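Local coordinates for protein single-stranded-DNA-specific exonuclease RecJ (Thermus thermophilus, PDB 2ZXR) that degrades single-stranded DNA exonucleolytically in the 5' to 3' direction, using divalent metal ions such as magnesium or manganese, at residues A68-D80 with L96-P108. Sequence-based numbering, arbitrary orientation.
Sequences ALRQGKRIRVHGD and LAALGADVHPFIP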
# COMPACT_ATOMS: atom_id res chain seq x y z
N ALA A 68 -2.90 24.83 33.35
CA ALA A 68 -2.88 23.67 34.23
C ALA A 68 -1.50 23.49 34.81
O ALA A 68 -1.32 23.22 36.00
CB ALA A 68 -3.29 22.39 33.44
N LEU A 69 -0.50 23.64 33.96
CA LEU A 69 0.88 23.48 34.38
C LEU A 69 1.29 24.49 35.44
O LEU A 69 1.82 24.13 36.50
CB LEU A 69 1.79 23.65 33.18
CG LEU A 69 3.05 22.81 33.19
CD1 LEU A 69 3.96 23.13 34.36
CD2 LEU A 69 2.59 21.37 33.22
N ARG A 70 1.06 25.77 35.13
CA ARG A 70 1.44 26.83 36.04
C ARG A 70 0.70 26.77 37.36
O ARG A 70 1.31 26.96 38.41
CB ARG A 70 1.23 28.21 35.39
CG ARG A 70 1.80 29.38 36.22
CD ARG A 70 1.75 30.68 35.43
NE ARG A 70 0.38 31.01 35.02
CZ ARG A 70 -0.49 31.64 35.80
NH1 ARG A 70 -1.72 31.90 35.37
NH2 ARG A 70 -0.10 32.05 37.02
N GLN A 71 -0.60 26.48 37.32
CA GLN A 71 -1.43 26.43 38.52
C GLN A 71 -1.36 25.11 39.24
O GLN A 71 -2.04 24.90 40.26
CB GLN A 71 -2.88 26.75 38.18
CG GLN A 71 -3.04 28.11 37.54
CD GLN A 71 -4.49 28.47 37.24
OE1 GLN A 71 -4.79 29.07 36.21
NE2 GLN A 71 -5.39 28.11 38.15
N GLY A 72 -0.56 24.20 38.70
CA GLY A 72 -0.41 22.90 39.31
C GLY A 72 -1.66 22.03 39.36
O GLY A 72 -1.83 21.25 40.30
N LYS A 73 -2.53 22.17 38.35
CA LYS A 73 -3.76 21.38 38.27
C LYS A 73 -3.43 19.93 37.96
O LYS A 73 -2.43 19.64 37.29
CB LYS A 73 -4.67 21.93 37.18
CG LYS A 73 -5.13 23.33 37.46
CD LYS A 73 -5.90 23.39 38.79
CE LYS A 73 -6.50 24.77 39.02
NZ LYS A 73 -7.18 24.85 40.33
N ARG A 74 -4.27 19.02 38.45
CA ARG A 74 -4.04 17.59 38.25
C ARG A 74 -4.58 17.11 36.90
O ARG A 74 -5.78 17.10 36.65
CB ARG A 74 -4.67 16.79 39.40
CG ARG A 74 -4.42 15.29 39.31
CD ARG A 74 -3.92 14.67 40.63
NE ARG A 74 -3.56 13.26 40.43
CZ ARG A 74 -3.06 12.46 41.36
NH1 ARG A 74 -2.84 12.90 42.59
NH2 ARG A 74 -2.77 11.19 41.05
N ILE A 75 -3.65 16.69 36.04
CA ILE A 75 -3.96 16.22 34.68
C ILE A 75 -4.02 14.69 34.58
O ILE A 75 -3.11 14.00 35.02
CB ILE A 75 -2.85 16.71 33.70
CG1 ILE A 75 -2.75 18.23 33.73
CG2 ILE A 75 -3.16 16.26 32.28
CD1 ILE A 75 -1.52 18.78 33.02
N ARG A 76 -5.10 14.17 34.01
CA ARG A 76 -5.19 12.71 33.86
C ARG A 76 -5.26 12.39 32.37
O ARG A 76 -6.04 13.02 31.63
CB ARG A 76 -6.41 12.16 34.60
CG ARG A 76 -6.59 10.67 34.45
CD ARG A 76 -7.83 10.16 35.19
NE ARG A 76 -7.51 9.66 36.53
CZ ARG A 76 -8.41 9.11 37.35
NH1 ARG A 76 -9.68 8.99 36.97
NH2 ARG A 76 -8.03 8.65 38.55
N VAL A 77 -4.46 11.43 31.93
CA VAL A 77 -4.41 11.09 30.51
C VAL A 77 -4.98 9.70 30.22
O VAL A 77 -4.59 8.72 30.84
CB VAL A 77 -2.96 11.17 29.97
CG1 VAL A 77 -2.94 10.93 28.45
CG2 VAL A 77 -2.36 12.54 30.29
N HIS A 78 -5.89 9.62 29.25
CA HIS A 78 -6.49 8.33 28.91
C HIS A 78 -6.36 7.94 27.44
O HIS A 78 -6.61 8.76 26.56
CB HIS A 78 -7.96 8.32 29.30
CG HIS A 78 -8.60 6.97 29.18
ND1 HIS A 78 -7.98 5.82 29.61
CD2 HIS A 78 -9.79 6.59 28.67
CE1 HIS A 78 -8.76 4.78 29.36
NE2 HIS A 78 -9.87 5.22 28.80
N GLY A 79 -5.98 6.69 27.19
CA GLY A 79 -5.83 6.18 25.84
C GLY A 79 -5.04 4.87 25.86
O GLY A 79 -3.80 4.88 25.85
N ASP A 80 -5.74 3.74 25.88
CA ASP A 80 -5.04 2.45 25.95
C ASP A 80 -5.61 1.35 25.06
O ASP A 80 -5.28 0.18 25.23
CB ASP A 80 -5.04 1.98 27.40
CG ASP A 80 -6.45 1.84 27.96
OD1 ASP A 80 -6.61 1.99 29.19
OD2 ASP A 80 -7.41 1.57 27.19
N LEU A 96 4.31 16.20 29.47
CA LEU A 96 3.78 17.13 30.45
C LEU A 96 4.54 16.97 31.78
O LEU A 96 4.83 17.95 32.45
CB LEU A 96 2.28 16.89 30.65
CG LEU A 96 1.37 17.23 29.45
CD1 LEU A 96 -0.04 16.81 29.72
CD2 LEU A 96 1.40 18.73 29.20
N ALA A 97 4.88 15.73 32.15
CA ALA A 97 5.62 15.51 33.38
C ALA A 97 7.03 16.13 33.28
O ALA A 97 7.61 16.55 34.29
CB ALA A 97 5.71 14.02 33.69
N ALA A 98 7.58 16.19 32.07
CA ALA A 98 8.91 16.78 31.94
C ALA A 98 8.81 18.29 32.16
O ALA A 98 9.81 18.93 32.49
CB ALA A 98 9.50 16.50 30.56
N LEU A 99 7.63 18.87 31.96
CA LEU A 99 7.48 20.31 32.16
C LEU A 99 7.08 20.64 33.61
O LEU A 99 6.87 21.79 33.96
CB LEU A 99 6.45 20.88 31.17
CG LEU A 99 6.71 20.52 29.70
CD1 LEU A 99 5.54 20.97 28.85
CD2 LEU A 99 7.99 21.19 29.22
N GLY A 100 6.95 19.61 34.45
CA GLY A 100 6.60 19.84 35.83
C GLY A 100 5.12 19.75 36.12
O GLY A 100 4.65 20.29 37.11
N ALA A 101 4.38 19.07 35.25
CA ALA A 101 2.94 18.93 35.44
C ALA A 101 2.64 17.81 36.42
O ALA A 101 3.47 16.93 36.63
CB ALA A 101 2.26 18.62 34.10
N ASP A 102 1.46 17.87 37.03
CA ASP A 102 1.02 16.81 37.93
C ASP A 102 0.07 16.02 37.02
O ASP A 102 -1.15 16.22 37.00
CB ASP A 102 0.29 17.39 39.14
CG ASP A 102 -0.35 16.31 40.01
OD1 ASP A 102 -0.00 15.11 39.85
OD2 ASP A 102 -1.20 16.65 40.86
N VAL A 103 0.66 15.12 36.25
CA VAL A 103 -0.08 14.33 35.27
C VAL A 103 0.10 12.85 35.55
O VAL A 103 1.10 12.42 36.09
CB VAL A 103 0.44 14.68 33.84
CG1 VAL A 103 1.95 14.51 33.77
CG2 VAL A 103 -0.25 13.82 32.81
N HIS A 104 -0.90 12.05 35.20
CA HIS A 104 -0.80 10.62 35.42
C HIS A 104 -1.70 9.95 34.42
O HIS A 104 -2.72 10.51 34.00
CB HIS A 104 -1.24 10.28 36.84
CG HIS A 104 -2.62 10.78 37.15
ND1 HIS A 104 -3.75 10.01 37.00
CD2 HIS A 104 -3.06 12.01 37.51
CE1 HIS A 104 -4.82 10.74 37.24
NE2 HIS A 104 -4.43 11.96 37.55
N PRO A 105 -1.34 8.75 33.99
CA PRO A 105 -2.22 8.09 33.02
C PRO A 105 -3.38 7.43 33.73
O PRO A 105 -3.30 7.12 34.92
CB PRO A 105 -1.29 7.07 32.37
CG PRO A 105 -0.45 6.64 33.54
CD PRO A 105 -0.15 7.93 34.29
N PHE A 106 -4.48 7.23 33.03
CA PHE A 106 -5.61 6.56 33.65
C PHE A 106 -5.92 5.26 32.92
O PHE A 106 -6.48 5.27 31.82
CB PHE A 106 -6.85 7.45 33.64
CG PHE A 106 -8.08 6.76 34.15
CD1 PHE A 106 -8.04 6.02 35.34
CD2 PHE A 106 -9.26 6.80 33.43
CE1 PHE A 106 -9.15 5.33 35.80
CE2 PHE A 106 -10.39 6.12 33.88
CZ PHE A 106 -10.33 5.38 35.07
N ILE A 107 -5.53 4.13 33.53
CA ILE A 107 -5.82 2.82 32.95
C ILE A 107 -7.00 2.19 33.69
O ILE A 107 -6.92 1.87 34.88
CB ILE A 107 -4.60 1.84 33.05
CG1 ILE A 107 -3.63 2.08 31.89
CG2 ILE A 107 -5.09 0.37 33.05
CD1 ILE A 107 -4.17 1.66 30.54
N PRO A 108 -8.13 2.02 32.99
CA PRO A 108 -9.33 1.43 33.59
C PRO A 108 -9.54 -0.02 33.12
O PRO A 108 -9.56 -0.92 33.99
CB PRO A 108 -10.43 2.37 33.11
CG PRO A 108 -10.00 2.65 31.68
CD PRO A 108 -8.46 2.72 31.73
O HOH W 1 0.11 20.06 36.43
O HOH W 2 2.14 21.36 37.86
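The guanidinium of Arg-76 lies flat on the Phe-106 ring, planes 10° apart and centres 4.2 Å apart, an off-centre cation-pi stack. At the edge of the guanidinium stands the His-104 imidazole, steeply turned, with CE1 3.0 Å from Arg-76 NE. One face of that imidazole takes a CH-pi contact from Arg-76 CA; over the opposite face comes NH2 of Arg-74, whose own guanidinium has Asp-102 OD1 above it, a charge attraction without a directed N-H. A bend at chi3 (-95°) turns the Arg-76 head group onto Phe-106. His-78 ND1 donates to Phe-106 O (2.7 Å), the acceptor 29° out of the imidazole plane, while Phe-106 CD2 sits over the rim of one face of the His-78 imidazole, the two rings oblique. Parallel strands 74-78 and 102-105 are joined by Ile-75 N to Asp-102 O (2.7 Å), His-104 N to Ile-75 O (3.0 Å), Val-77 N to His-104 O and Phe-106 N to Val-77 O. On the sheet face away from Arg-76 and His-104, Val-103 CG2 meets Val-77 CG2 at 3.5 Å and Ile-75 CG2 at 3.8 Å. There helix 83-98 packs through Leu-96 and Val-93, completing a beta-alpha-beta crossover of the DHH domain; strand 102-105 edges the sheet, strand 131-134 flanks 74-78 beyond, and manganese-binding Asp-80 follows near helix 281-289.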